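Local coordinates for protein glycine cleavage system transcriptional repressor, putative (Vibrio cholerae, PDB 1U8S) that probably represses transcription of the glycine cleavage system genes, and is built from two ACT domains in a domain-swapped assembly of two subunits, at residues I9-D15 with K44-M50; C32-S37 with L49-G54; V62-P67 with M78-T82; H90-V96 with A144-D150; L158-F162 with S174-I178. All coordinates share one frame. Residues are numbered along the deposited sequence.

From the N terminus, strand 5-14 opens the first ACT domain. Contact 1 closes a loop of 28 residues, holding helix 19-28 and strand 33-42, and contact 2 ties strand 33-42 to the same strand 45-54. The two cross along the chain and share Leu49 and Met50. Contact 3 follows in series and lays helix 56-71 over edge strand 76-82, whose Met78 pairs with Thr10 of contact 1. The second ACT domain repeats the plan: contact 4 joins strands 92-100 and 141-149, and contact 5 seats helix 155-168 on strand 172-179. The centres of contacts 4 and 5 lie about 9 Å apart, those of contacts 3 and 5, the two helix-on-sheet contacts, about 39 Å.

Contact 1: I9-D15 with K44-M50; sequences ITAVGTD and KEFTLLM
Strands 9-14 and 45-50 run antiparallel (167°, axes 4.5 Å apart) as the central pair of an ACT-domain sheet, both extended. Lys44, in the turn before strand 45-50 (phi/psi -103/8°), accepts at its O from Asp15 N at 3.0 Å. Glu45 sits opposite Thr14 in a non-hydrogen-bonded pair; its carboxylate, chi1 and chi2 both m, reaches Thr82 and Lys80 of the second subunit. Phe46 pairs with Gly13 (Phe46 N to Gly13 O 2.7 Å, Gly13 N to Phe46 O 3.1 Å) and carries a t-rotamer ring. Thr47 faces Val12. Leu48 pairs with Ala11 (Leu48 N to Ala11 O 3.1 Å, Ala11 N to Leu48 O 3.2 Å), and Leu49 lies across from Thr10. Met50 closes the ladder with Ile9 (Ile9 N to Met50 O 2.6 Å, Met50 N to Ile9 O 2.8 Å), CB to CB 4.2 Å. Phe46, Leu48 and Met50 meet helix 19-28 and Ile9 meets helix 56-71, whereas Thr10, Val12 and Leu49 face the second subunit; strands 33-42 and 76-82 flank the pair.

Contact 2: C32-S37 with L49-G54; sequences CNIIDS and LMLISG
Strands 33-37 and 49-54 belong to one beta hairpin of the first ACT domain, antiparallel at 151° with axes 4.7 Å apart. Asn33 and Ser53 form a hydrogen-bonded pair (Asn33 N to Ser53 O 2.8 Å, Ser53 N to Asn33 O 3.0 Å) and Ile34 faces Ile52. A beta bulge then shifts the register by one: Ile35, with helix-like phi/psi of -67/-47°, gives its N to Leu51 O at 2.9 Å, while Leu51 N donates to Asp36 O at 3.1 Å. Ser37 ends opposite Met50.

Ile34 (chi1 m, chi2 t) sets CG2 4.1 Å from Met50 CG and CG1 4.3 Å from Ile52 CG2. Met50 is t in chi1 and chi2, and Ile52 takes chi1 p, which brings its CD1 to 4.2 Å from Cys32 SG. These side chains share the helix-covered face. Ile35, m in both chi angles, points its CB toward strand 49-54, 4.0 Å from Leu51 CD2 (Leu51 chi1 t, chi2 p), and sets CD1 3.8 Å from Ser53 OG; Leu51 and Ser53 lie on the other face. Asp36 (chi1 t) takes a weak bond from Ser37 N to its OD1 (2.7 Å), and its OD2 salt-bridges Arg38.

Cross-strand side-chain contacts are mainly apolar, while Ser37 OG (chi1 p) and Asn33 OD1 (chi1 m) bond to Leu124 O and Thr128 N of the second subunit.

Contact 3: V62-P67 with M78-T82; sequences VETTLP and MMKRT
Met79 and Glu63 hold most of the area buried between helix 62-67 and strand 78-82, with Arg81 third. The helix lies over the edge strand of an ACT-domain sheet, nearly antiparallel to it (174°), axes 9.9 Å apart and the closest CA pair, Glu63 and Met79, at 7.5 Å. Leu66 N bonds to Val62 O at 3.1 Å, and the helix kinks at Pro67, whose N has no bond to the preceding turn. Met79 (chi1 m, chi2 t, chi3 m) points its CB at the helix and reaches it end-on: its SD comes 3.6 Å from Leu66 CD2 (Leu66 chi1 t, chi2 p), and its CE lies 3.3 Å from Glu63 O, 3.9 Å from Glu63 CB and 4.4 Å from Pro67 CG. Glu63, chi1 m and chi2 t, extends toward the strand, and its OE1 forms a salt bridge with Arg81 NH1 at 2.6 Å, at the guanidinium edge. Arg81 begins sideways and folds back at chi3 (p), so an ion pair flanks the apolar contact of Met79.

Beneath the helix, Leu66 also meets Ile9 of strand 5-14, which hydrogen-bonds to strand 76-82; Val62 packs on Cys32, and Lys80 and Thr82 turn to Glu45 of the second subunit.

Contact 4: H90-V96 with A144-D150; sequences HAYTVEV and AISARVD
A classic beta bulge begins this pairing of the two central strands in the second ACT domain: Ala91 and Tyr92 both face Val149. Val149 O accepts from Tyr92 N at 3.0 Å and, weakly, from Ala91 N at 3.1 Å; Ala91, at phi/psi -94/-22°, makes the irregular step. Beyond it, strands 92-96 and 144-149 run antiparallel (155°, axes 4.5 Å apart). Val149 N returns to Tyr92 O at 3.1 Å, Val94 pairs with Ala147 (Val94 N to Ala147 O 2.6 Å, Ala147 N to Val94 O 2.8 Å), and Val96 with Ile145 (Val96 N to Ile145 O 2.8 Å, Ile145 N to Val96 O 3.1 Å). Thr93 opposite Arg148 and Glu95 opposite Ser146 are non-hydrogen-bonded pairs. His90, chi1 p, donates ND1 to Tyr92 O at 3.1 Å and takes Arg148 CD over its ring face, 3.5 Å from the centroid, a CH-pi contact. Val94 sets CG2 3.7 Å from Ala147 CB and CG1 4.0 Å from Val149 CG1.

Val94, Val96 and Val149 look to helix 155-168, and Ile145 to helix 107-116; strand 172-179 flanks 92-100 and strand 120-128 flanks 141-149.

Contact 5: L158-F162 with S174-I178; sequences LQEEF and SLNFI
Helix 158-162 runs almost antiparallel to strand 174-178 (164°), axes 9.2 Å apart, the closest CA pair being Gln159 and Leu175 at 6.7 Å. The strand is the edge of the second ACT domain's sheet, and this is the helix-on-sheet layer of its ferredoxin-like beta-alpha-beta-beta-alpha-beta fold. The helix keeps its regular bond from Phe162 N to Leu158 O at 2.9 Å, while the strand's alternation sends Leu175 and Phe177 toward it and Asn176 away. Leu175, t in both chi angles, drives CD1 among the helix residues: 3.5 Å from Gln159 CA and 3.7 Å from Phe162 CB. Leu158 (chi1 t, chi2 p) places CD2 4.0 Å from Phe177 CE1, at the edge of the ring of Phe177 (chi1 m). Deeper in the core Phe162 also meets Val96 of strand 92-100 and Phe110 of helix 107-116, and its chi1 t rotamer carries CE2 to 3.5 Å from Ser174 O.

Contact 1: I9-D15 with K44-M50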
# COMPACT_ATOMS: atom_id res chain seq x y z
N ILE B 9 -2.68 9.82 5.74
CA ILE B 9 -1.55 9.58 6.62
C ILE B 9 -0.48 8.66 6.03
O ILE B 9 -0.77 7.66 5.37
CB ILE B 9 -2.01 8.98 7.96
CG1 ILE B 9 -2.93 9.96 8.69
CG2 ILE B 9 -0.81 8.66 8.84
CD1 ILE B 9 -3.57 9.38 9.95
N THR B 10 0.77 9.03 6.27
CA THR B 10 1.92 8.27 5.82
C THR B 10 2.79 8.04 7.04
O THR B 10 3.04 8.96 7.81
CB THR B 10 2.71 9.05 4.75
OG1 THR B 10 2.33 8.59 3.45
CG2 THR B 10 4.20 8.84 4.94
N ALA B 11 3.27 6.82 7.21
CA ALA B 11 4.12 6.51 8.35
C ALA B 11 5.17 5.44 8.06
O ALA B 11 4.91 4.47 7.35
CB ALA B 11 3.25 6.08 9.53
N VAL B 12 6.35 5.63 8.62
CA VAL B 12 7.45 4.68 8.45
C VAL B 12 8.14 4.55 9.78
O VAL B 12 8.55 5.54 10.38
CB VAL B 12 8.47 5.17 7.42
CG1 VAL B 12 9.48 4.06 7.12
CG2 VAL B 12 7.76 5.59 6.16
N GLY B 13 8.27 3.32 10.26
CA GLY B 13 8.92 3.10 11.53
C GLY B 13 9.46 1.69 11.63
O GLY B 13 9.00 0.77 10.93
N THR B 14 10.45 1.52 12.48
CA THR B 14 11.04 0.21 12.67
C THR B 14 9.91 -0.70 13.12
O THR B 14 9.29 -0.47 14.17
CB THR B 14 12.14 0.23 13.73
OG1 THR B 14 13.10 1.25 13.41
CG2 THR B 14 12.84 -1.11 13.78
N ASP B 15 9.64 -1.72 12.32
CA ASP B 15 8.59 -2.67 12.62
C ASP B 15 8.80 -3.39 13.94
O ASP B 15 9.84 -4.01 14.18
CB ASP B 15 8.46 -3.69 11.48
CG ASP B 15 7.35 -4.69 11.72
OD1 ASP B 15 6.21 -4.25 12.00
OD2 ASP B 15 7.61 -5.92 11.61
N LYS B 44 13.20 -3.84 7.35
CA LYS B 44 12.85 -4.11 8.74
C LYS B 44 11.79 -3.08 9.13
O LYS B 44 11.39 -3.00 10.29
CB LYS B 44 14.08 -3.96 9.63
CG LYS B 44 15.31 -4.71 9.16
CD LYS B 44 15.11 -6.22 9.18
CE LYS B 44 16.38 -6.95 8.72
NZ LYS B 44 16.26 -8.45 8.81
N GLU B 45 11.32 -2.32 8.14
CA GLU B 45 10.35 -1.25 8.37
C GLU B 45 8.86 -1.56 8.23
O GLU B 45 8.44 -2.44 7.47
CB GLU B 45 10.66 -0.06 7.45
CG GLU B 45 12.12 0.31 7.38
CD GLU B 45 12.71 0.62 8.74
OE1 GLU B 45 13.84 0.17 9.00
OE2 GLU B 45 12.04 1.31 9.54
N PHE B 46 8.07 -0.80 8.97
CA PHE B 46 6.62 -0.90 8.95
C PHE B 46 6.20 0.32 8.12
O PHE B 46 6.51 1.45 8.50
CB PHE B 46 6.08 -0.81 10.39
CG PHE B 46 4.63 -0.39 10.50
CD1 PHE B 46 3.61 -1.32 10.35
CD2 PHE B 46 4.30 0.94 10.75
CE1 PHE B 46 2.26 -0.93 10.45
CE2 PHE B 46 2.96 1.34 10.86
CZ PHE B 46 1.94 0.40 10.71
N THR B 47 5.54 0.11 6.99
CA THR B 47 5.12 1.23 6.16
C THR B 47 3.60 1.22 6.02
O THR B 47 3.00 0.17 5.76
CB THR B 47 5.76 1.21 4.74
OG1 THR B 47 5.35 0.03 4.04
CG2 THR B 47 7.27 1.19 4.84
N LEU B 48 3.01 2.39 6.18
CA LEU B 48 1.56 2.55 6.12
C LEU B 48 1.00 3.75 5.33
O LEU B 48 1.44 4.89 5.51
CB LEU B 48 1.04 2.64 7.55
CG LEU B 48 -0.37 3.15 7.74
CD1 LEU B 48 -1.32 1.98 7.68
CD2 LEU B 48 -0.48 3.84 9.09
N LEU B 49 0.03 3.48 4.46
CA LEU B 49 -0.65 4.53 3.71
C LEU B 49 -2.03 4.49 4.32
O LEU B 49 -2.58 3.41 4.48
CB LEU B 49 -0.76 4.20 2.22
CG LEU B 49 0.56 4.19 1.47
CD1 LEU B 49 0.31 4.00 -0.02
CD2 LEU B 49 1.32 5.50 1.77
N MET B 50 -2.60 5.63 4.67
CA MET B 50 -3.93 5.59 5.26
C MET B 50 -4.75 6.84 4.98
O MET B 50 -4.22 7.94 4.86
CB MET B 50 -3.82 5.35 6.77
CG MET B 50 -5.15 5.09 7.45
SD MET B 50 -4.97 4.83 9.24
CE MET B 50 -4.65 3.04 9.31

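Contact 2: C32-S37 with L49-G54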
# COMPACT_ATOMS: atom_id res chain seq x y z
N CYS B 32 -12.25 9.19 14.40
CA CYS B 32 -12.20 9.08 12.95
C CYS B 32 -12.47 7.68 12.43
O CYS B 32 -12.38 6.69 13.16
CB CYS B 32 -10.85 9.56 12.45
SG CYS B 32 -10.45 11.23 12.97
N ASN B 33 -12.80 7.61 11.15
CA ASN B 33 -13.07 6.35 10.49
C ASN B 33 -11.89 6.08 9.59
O ASN B 33 -11.25 7.01 9.10
CB ASN B 33 -14.32 6.45 9.64
CG ASN B 33 -15.57 6.59 10.47
OD1 ASN B 33 -16.04 5.62 11.06
ND2 ASN B 33 -16.10 7.81 10.53
N ILE B 34 -11.59 4.80 9.37
CA ILE B 34 -10.51 4.44 8.48
C ILE B 34 -11.18 3.99 7.19
O ILE B 34 -11.78 2.91 7.13
CB ILE B 34 -9.66 3.30 9.05
CG1 ILE B 34 -9.06 3.74 10.38
CG2 ILE B 34 -8.55 2.95 8.08
CD1 ILE B 34 -8.34 2.65 11.12
N ILE B 35 -11.11 4.84 6.17
CA ILE B 35 -11.71 4.56 4.87
C ILE B 35 -11.00 3.41 4.17
O ILE B 35 -11.63 2.49 3.65
CB ILE B 35 -11.64 5.79 3.95
CG1 ILE B 35 -12.35 6.98 4.60
CG2 ILE B 35 -12.22 5.46 2.59
CD1 ILE B 35 -13.84 6.77 4.82
N ASP B 36 -9.67 3.49 4.17
CA ASP B 36 -8.85 2.48 3.52
C ASP B 36 -7.41 2.65 3.94
O ASP B 36 -7.06 3.67 4.53
CB ASP B 36 -8.97 2.62 2.00
CG ASP B 36 -8.43 1.42 1.27
OD1 ASP B 36 -8.19 0.38 1.93
OD2 ASP B 36 -8.25 1.51 0.04
N SER B 37 -6.57 1.66 3.64
CA SER B 37 -5.17 1.75 4.02
C SER B 37 -4.36 0.70 3.30
O SER B 37 -4.91 -0.21 2.68
CB SER B 37 -5.00 1.54 5.53
OG SER B 37 -5.39 0.24 5.91
N LEU B 49 0.03 3.48 4.46
CA LEU B 49 -0.65 4.53 3.71
C LEU B 49 -2.03 4.49 4.32
O LEU B 49 -2.58 3.41 4.48
CB LEU B 49 -0.76 4.20 2.22
CG LEU B 49 0.56 4.19 1.47
CD1 LEU B 49 0.31 4.00 -0.02
CD2 LEU B 49 1.32 5.50 1.77
N MET B 50 -2.60 5.63 4.67
CA MET B 50 -3.93 5.59 5.26
C MET B 50 -4.75 6.84 4.98
O MET B 50 -4.22 7.94 4.86
CB MET B 50 -3.82 5.35 6.77
CG MET B 50 -5.15 5.09 7.45
SD MET B 50 -4.97 4.83 9.24
CE MET B 50 -4.65 3.04 9.31
N LEU B 51 -6.06 6.63 4.87
CA LEU B 51 -7.03 7.70 4.61
C LEU B 51 -8.12 7.62 5.66
O LEU B 51 -8.84 6.64 5.75
CB LEU B 51 -7.65 7.52 3.22
CG LEU B 51 -8.85 8.43 2.96
CD1 LEU B 51 -8.39 9.87 3.05
CD2 LEU B 51 -9.47 8.12 1.61
N ILE B 52 -8.24 8.67 6.46
CA ILE B 52 -9.25 8.68 7.51
C ILE B 52 -10.17 9.86 7.30
O ILE B 52 -9.88 10.77 6.54
CB ILE B 52 -8.60 8.78 8.92
CG1 ILE B 52 -7.86 10.11 9.06
CG2 ILE B 52 -7.61 7.63 9.14
CD1 ILE B 52 -7.23 10.32 10.43
N SER B 53 -11.31 9.83 7.99
CA SER B 53 -12.28 10.91 7.91
C SER B 53 -12.84 11.12 9.31
O SER B 53 -12.84 10.21 10.13
CB SER B 53 -13.41 10.54 6.95
OG SER B 53 -14.16 9.45 7.47
N GLY B 54 -13.30 12.34 9.58
CA GLY B 54 -13.86 12.63 10.88
C GLY B 54 -14.31 14.07 10.90
O GLY B 54 -14.28 14.75 9.88

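Contact 3: V62-P67 with M78-T82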
# COMPACT_ATOMS: atom_id res chain seq x y z
N VAL B 62 -6.33 14.15 15.58
CA VAL B 62 -5.43 13.18 14.97
C VAL B 62 -4.18 13.89 14.44
O VAL B 62 -3.07 13.36 14.52
CB VAL B 62 -6.11 12.44 13.79
CG1 VAL B 62 -5.15 11.45 13.16
CG2 VAL B 62 -7.34 11.71 14.29
N GLU B 63 -4.37 15.09 13.89
CA GLU B 63 -3.25 15.85 13.35
C GLU B 63 -2.29 16.28 14.45
O GLU B 63 -1.11 16.51 14.21
CB GLU B 63 -3.76 17.09 12.60
CG GLU B 63 -4.68 16.78 11.43
CD GLU B 63 -5.18 18.03 10.73
OE1 GLU B 63 -5.78 18.89 11.42
OE2 GLU B 63 -4.98 18.16 9.51
N THR B 64 -2.80 16.38 15.68
CA THR B 64 -1.95 16.79 16.78
C THR B 64 -1.27 15.60 17.45
O THR B 64 -0.05 15.55 17.52
CB THR B 64 -2.72 17.55 17.86
OG1 THR B 64 -3.35 18.70 17.28
CG2 THR B 64 -1.76 18.00 18.95
N THR B 65 -2.07 14.65 17.92
CA THR B 65 -1.54 13.48 18.63
C THR B 65 -0.62 12.53 17.84
O THR B 65 0.31 11.97 18.41
CB THR B 65 -2.69 12.65 19.23
OG1 THR B 65 -3.56 12.21 18.18
CG2 THR B 65 -3.48 13.49 20.20
N LEU B 66 -0.88 12.36 16.54
CA LEU B 66 -0.09 11.46 15.71
C LEU B 66 1.42 11.72 15.71
O LEU B 66 2.21 10.80 15.87
CB LEU B 66 -0.60 11.49 14.26
CG LEU B 66 -0.11 10.39 13.30
CD1 LEU B 66 -0.65 9.05 13.77
CD2 LEU B 66 -0.60 10.68 11.89
N PRO B 67 1.84 12.98 15.54
CA PRO B 67 3.29 13.22 15.54
C PRO B 67 3.96 12.78 16.85
O PRO B 67 5.10 12.32 16.84
CB PRO B 67 3.39 14.73 15.31
CG PRO B 67 2.14 15.05 14.53
CD PRO B 67 1.10 14.22 15.25
N MET B 78 3.64 11.84 8.19
CA MET B 78 3.40 12.80 7.13
C MET B 78 1.89 12.77 6.91
O MET B 78 1.32 11.70 6.72
CB MET B 78 4.15 12.33 5.88
CG MET B 78 4.32 13.35 4.79
SD MET B 78 5.62 12.83 3.62
CE MET B 78 4.71 11.67 2.55
N MET B 79 1.24 13.93 6.97
CA MET B 79 -0.21 14.00 6.77
C MET B 79 -0.59 15.07 5.76
O MET B 79 0.22 15.93 5.42
CB MET B 79 -0.92 14.32 8.08
CG MET B 79 -0.49 13.49 9.26
SD MET B 79 -1.34 14.06 10.73
CE MET B 79 -0.47 15.63 11.06
N LYS B 80 -1.83 15.02 5.29
CA LYS B 80 -2.33 15.99 4.34
C LYS B 80 -3.83 15.89 4.16
O LYS B 80 -4.34 14.85 3.73
CB LYS B 80 -1.65 15.84 2.98
CG LYS B 80 -2.27 16.74 1.92
CD LYS B 80 -1.53 16.69 0.60
CE LYS B 80 -2.17 17.66 -0.39
NZ LYS B 80 -1.39 17.77 -1.64
N ARG B 81 -4.54 16.96 4.48
CA ARG B 81 -5.98 16.96 4.30
C ARG B 81 -6.23 16.81 2.80
O ARG B 81 -5.35 17.09 1.98
CB ARG B 81 -6.57 18.26 4.85
CG ARG B 81 -6.18 18.55 6.30
CD ARG B 81 -6.63 19.94 6.75
NE ARG B 81 -7.98 19.95 7.32
CZ ARG B 81 -8.24 19.90 8.62
NH1 ARG B 81 -7.25 19.84 9.50
NH2 ARG B 81 -9.50 19.89 9.04
N THR B 82 -7.43 16.36 2.44
CA THR B 82 -7.78 16.17 1.04
C THR B 82 -9.30 16.06 0.88
O THR B 82 -10.02 15.84 1.85
CB THR B 82 -7.09 14.90 0.49
OG1 THR B 82 -7.37 14.76 -0.91
CG2 THR B 82 -7.59 13.65 1.21

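Contact 4: H90-V96 with A144-D150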
# COMPACT_ATOMS: atom_id res chain seq x y z
N HIS B 90 -13.52 -2.12 -7.54
CA HIS B 90 -12.78 -2.80 -8.59
C HIS B 90 -13.20 -4.25 -8.73
O HIS B 90 -13.34 -4.98 -7.74
CB HIS B 90 -11.27 -2.66 -8.33
CG HIS B 90 -10.70 -3.68 -7.39
ND1 HIS B 90 -10.21 -4.90 -7.81
CD2 HIS B 90 -10.46 -3.62 -6.05
CE1 HIS B 90 -9.69 -5.54 -6.78
NE2 HIS B 90 -9.82 -4.79 -5.70
N ALA B 91 -13.42 -4.66 -9.97
CA ALA B 91 -13.86 -6.01 -10.29
C ALA B 91 -12.70 -6.95 -10.60
O ALA B 91 -12.83 -8.17 -10.50
CB ALA B 91 -14.80 -5.97 -11.46
N TYR B 92 -11.57 -6.39 -10.99
CA TYR B 92 -10.44 -7.24 -11.31
C TYR B 92 -9.14 -6.61 -10.91
O TYR B 92 -9.05 -5.40 -10.68
CB TYR B 92 -10.39 -7.54 -12.80
CG TYR B 92 -11.47 -8.45 -13.31
CD1 TYR B 92 -11.26 -9.82 -13.43
CD2 TYR B 92 -12.70 -7.93 -13.71
CE1 TYR B 92 -12.25 -10.66 -13.96
CE2 TYR B 92 -13.70 -8.75 -14.23
CZ TYR B 92 -13.47 -10.11 -14.35
OH TYR B 92 -14.46 -10.90 -14.91
N THR B 93 -8.15 -7.47 -10.84
CA THR B 93 -6.79 -7.08 -10.52
C THR B 93 -6.03 -7.66 -11.68
O THR B 93 -6.07 -8.86 -11.91
CB THR B 93 -6.26 -7.75 -9.22
OG1 THR B 93 -6.81 -7.09 -8.08
CG2 THR B 93 -4.74 -7.67 -9.18
N VAL B 94 -5.36 -6.81 -12.44
CA VAL B 94 -4.56 -7.33 -13.53
C VAL B 94 -3.14 -7.30 -13.02
O VAL B 94 -2.70 -6.31 -12.43
CB VAL B 94 -4.67 -6.45 -14.81
CG1 VAL B 94 -6.12 -6.10 -15.06
CG2 VAL B 94 -3.85 -5.20 -14.67
N GLU B 95 -2.43 -8.41 -13.21
CA GLU B 95 -1.04 -8.50 -12.81
C GLU B 95 -0.25 -8.56 -14.10
O GLU B 95 -0.52 -9.40 -14.96
CB GLU B 95 -0.78 -9.76 -12.00
CG GLU B 95 -1.73 -9.95 -10.86
CD GLU B 95 -1.43 -11.21 -10.08
OE1 GLU B 95 -1.03 -12.22 -10.70
OE2 GLU B 95 -1.60 -11.19 -8.84
N VAL B 96 0.73 -7.68 -14.25
CA VAL B 96 1.55 -7.66 -15.45
C VAL B 96 2.99 -8.02 -15.11
O VAL B 96 3.48 -7.69 -14.02
CB VAL B 96 1.53 -6.27 -16.12
CG1 VAL B 96 2.67 -6.16 -17.11
CG2 VAL B 96 0.21 -6.07 -16.82
N ALA B 144 7.13 -5.63 -12.61
CA ALA B 144 5.93 -6.30 -12.09
C ALA B 144 4.95 -5.23 -11.62
O ALA B 144 5.27 -4.44 -10.72
CB ALA B 144 6.28 -7.24 -10.95
N ILE B 145 3.77 -5.21 -12.22
CA ILE B 145 2.76 -4.22 -11.87
C ILE B 145 1.42 -4.88 -11.54
O ILE B 145 1.02 -5.85 -12.18
CB ILE B 145 2.52 -3.24 -13.07
CG1 ILE B 145 3.77 -2.37 -13.29
CG2 ILE B 145 1.26 -2.39 -12.83
CD1 ILE B 145 3.79 -1.65 -14.63
N SER B 146 0.73 -4.33 -10.55
CA SER B 146 -0.60 -4.82 -10.17
C SER B 146 -1.54 -3.65 -10.34
O SER B 146 -1.28 -2.57 -9.80
CB SER B 146 -0.63 -5.32 -8.72
OG SER B 146 0.00 -6.59 -8.62
N ALA B 147 -2.63 -3.85 -11.07
CA ALA B 147 -3.57 -2.77 -11.28
C ALA B 147 -5.00 -3.26 -11.16
O ALA B 147 -5.29 -4.42 -11.40
CB ALA B 147 -3.35 -2.12 -12.64
N ARG B 148 -5.88 -2.35 -10.79
CA ARG B 148 -7.27 -2.68 -10.62
C ARG B 148 -8.14 -2.01 -11.66
O ARG B 148 -8.03 -0.81 -11.89
CB ARG B 148 -7.72 -2.27 -9.22
CG ARG B 148 -6.98 -3.02 -8.12
CD ARG B 148 -7.34 -2.48 -6.75
NE ARG B 148 -6.71 -3.22 -5.67
CZ ARG B 148 -6.78 -2.88 -4.39
NH1 ARG B 148 -7.46 -1.79 -4.03
NH2 ARG B 148 -6.16 -3.61 -3.47
N VAL B 149 -8.98 -2.81 -12.31
CA VAL B 149 -9.91 -2.30 -13.32
C VAL B 149 -11.33 -2.60 -12.87
O VAL B 149 -11.58 -3.61 -12.20
CB VAL B 149 -9.67 -2.95 -14.67
CG1 VAL B 149 -8.22 -2.75 -15.07
CG2 VAL B 149 -10.02 -4.42 -14.60
N ASP B 150 -12.26 -1.73 -13.22
CA ASP B 150 -13.64 -1.96 -12.84
C ASP B 150 -14.33 -2.90 -13.82
O ASP B 150 -13.69 -3.44 -14.73
CB ASP B 150 -14.38 -0.63 -12.73
CG ASP B 150 -14.27 0.20 -13.98
OD1 ASP B 150 -14.23 1.44 -13.85
OD2 ASP B 150 -14.22 -0.37 -15.09

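Contact 5: L158-F162 with S174-I178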
# COMPACT_ATOMS: atom_id res chain seq x y z
N LEU B 158 -7.90 -5.00 -23.16
CA LEU B 158 -6.77 -4.51 -22.38
C LEU B 158 -5.58 -5.42 -22.68
O LEU B 158 -4.45 -4.96 -22.84
CB LEU B 158 -7.09 -4.55 -20.88
CG LEU B 158 -5.98 -4.16 -19.89
CD1 LEU B 158 -5.52 -2.73 -20.12
CD2 LEU B 158 -6.51 -4.32 -18.48
N GLN B 159 -5.86 -6.72 -22.76
CA GLN B 159 -4.81 -7.69 -23.02
C GLN B 159 -4.21 -7.54 -24.41
O GLN B 159 -3.01 -7.75 -24.60
CB GLN B 159 -5.36 -9.09 -22.84
CG GLN B 159 -4.38 -10.18 -23.18
CD GLN B 159 -4.82 -11.49 -22.60
OE1 GLN B 159 -4.64 -11.74 -21.41
NE2 GLN B 159 -5.42 -12.34 -23.43
N GLU B 160 -5.03 -7.19 -25.38
CA GLU B 160 -4.53 -7.02 -26.73
C GLU B 160 -3.64 -5.78 -26.79
O GLU B 160 -2.54 -5.82 -27.33
CB GLU B 160 -5.69 -6.94 -27.72
CG GLU B 160 -6.18 -8.32 -28.17
CD GLU B 160 -7.48 -8.30 -28.95
OE1 GLU B 160 -7.79 -9.31 -29.62
OE2 GLU B 160 -8.21 -7.28 -28.88
N GLU B 161 -4.11 -4.68 -26.23
CA GLU B 161 -3.32 -3.45 -26.23
C GLU B 161 -1.99 -3.66 -25.49
O GLU B 161 -0.96 -3.11 -25.89
CB GLU B 161 -4.13 -2.32 -25.59
CG GLU B 161 -5.53 -2.22 -26.19
CD GLU B 161 -6.27 -0.97 -25.76
OE1 GLU B 161 -6.15 -0.61 -24.57
OE2 GLU B 161 -6.97 -0.38 -26.61
N PHE B 162 -2.02 -4.45 -24.43
CA PHE B 162 -0.82 -4.75 -23.66
C PHE B 162 0.17 -5.57 -24.48
O PHE B 162 1.38 -5.41 -24.33
CB PHE B 162 -1.17 -5.52 -22.39
CG PHE B 162 0.02 -6.08 -21.67
CD1 PHE B 162 0.83 -5.25 -20.89
CD2 PHE B 162 0.37 -7.42 -21.81
CE1 PHE B 162 1.98 -5.75 -20.27
CE2 PHE B 162 1.52 -7.94 -21.19
CZ PHE B 162 2.33 -7.10 -20.42
N SER B 174 3.49 -10.79 -19.92
CA SER B 174 2.33 -11.62 -19.70
C SER B 174 1.33 -10.81 -18.90
O SER B 174 1.68 -9.85 -18.21
CB SER B 174 2.71 -12.90 -18.95
OG SER B 174 3.60 -12.63 -17.88
N LEU B 175 0.06 -11.18 -19.01
CA LEU B 175 -0.99 -10.48 -18.30
C LEU B 175 -1.82 -11.51 -17.55
O LEU B 175 -1.97 -12.65 -17.99
CB LEU B 175 -1.82 -9.70 -19.31
CG LEU B 175 -2.72 -8.58 -18.81
CD1 LEU B 175 -3.06 -7.66 -19.96
CD2 LEU B 175 -3.98 -9.16 -18.20
N ASN B 176 -2.34 -11.13 -16.39
CA ASN B 176 -3.12 -12.04 -15.58
C ASN B 176 -4.30 -11.26 -15.03
O ASN B 176 -4.16 -10.09 -14.68
CB ASN B 176 -2.25 -12.57 -14.44
CG ASN B 176 -2.56 -14.01 -14.08
OD1 ASN B 176 -2.84 -14.32 -12.91
ND2 ASN B 176 -2.49 -14.90 -15.07
N PHE B 177 -5.47 -11.90 -14.96
CA PHE B 177 -6.67 -11.27 -14.42
C PHE B 177 -7.16 -12.06 -13.21
O PHE B 177 -7.17 -13.29 -13.23
CB PHE B 177 -7.79 -11.26 -15.46
CG PHE B 177 -7.57 -10.29 -16.58
CD1 PHE B 177 -7.59 -8.92 -16.34
CD2 PHE B 177 -7.37 -10.74 -17.87
CE1 PHE B 177 -7.41 -8.02 -17.38
CE2 PHE B 177 -7.19 -9.85 -18.92
CZ PHE B 177 -7.21 -8.48 -18.67
N ILE B 178 -7.54 -11.34 -12.16
CA ILE B 178 -8.06 -11.98 -10.95
C ILE B 178 -9.23 -11.16 -10.44
O ILE B 178 -9.08 -9.97 -10.17
CB ILE B 178 -7.03 -12.01 -9.82
CG1 ILE B 178 -5.70 -12.59 -10.31
CG2 ILE B 178 -7.56 -12.83 -8.67
CD1 ILE B 178 -4.56 -12.36 -9.31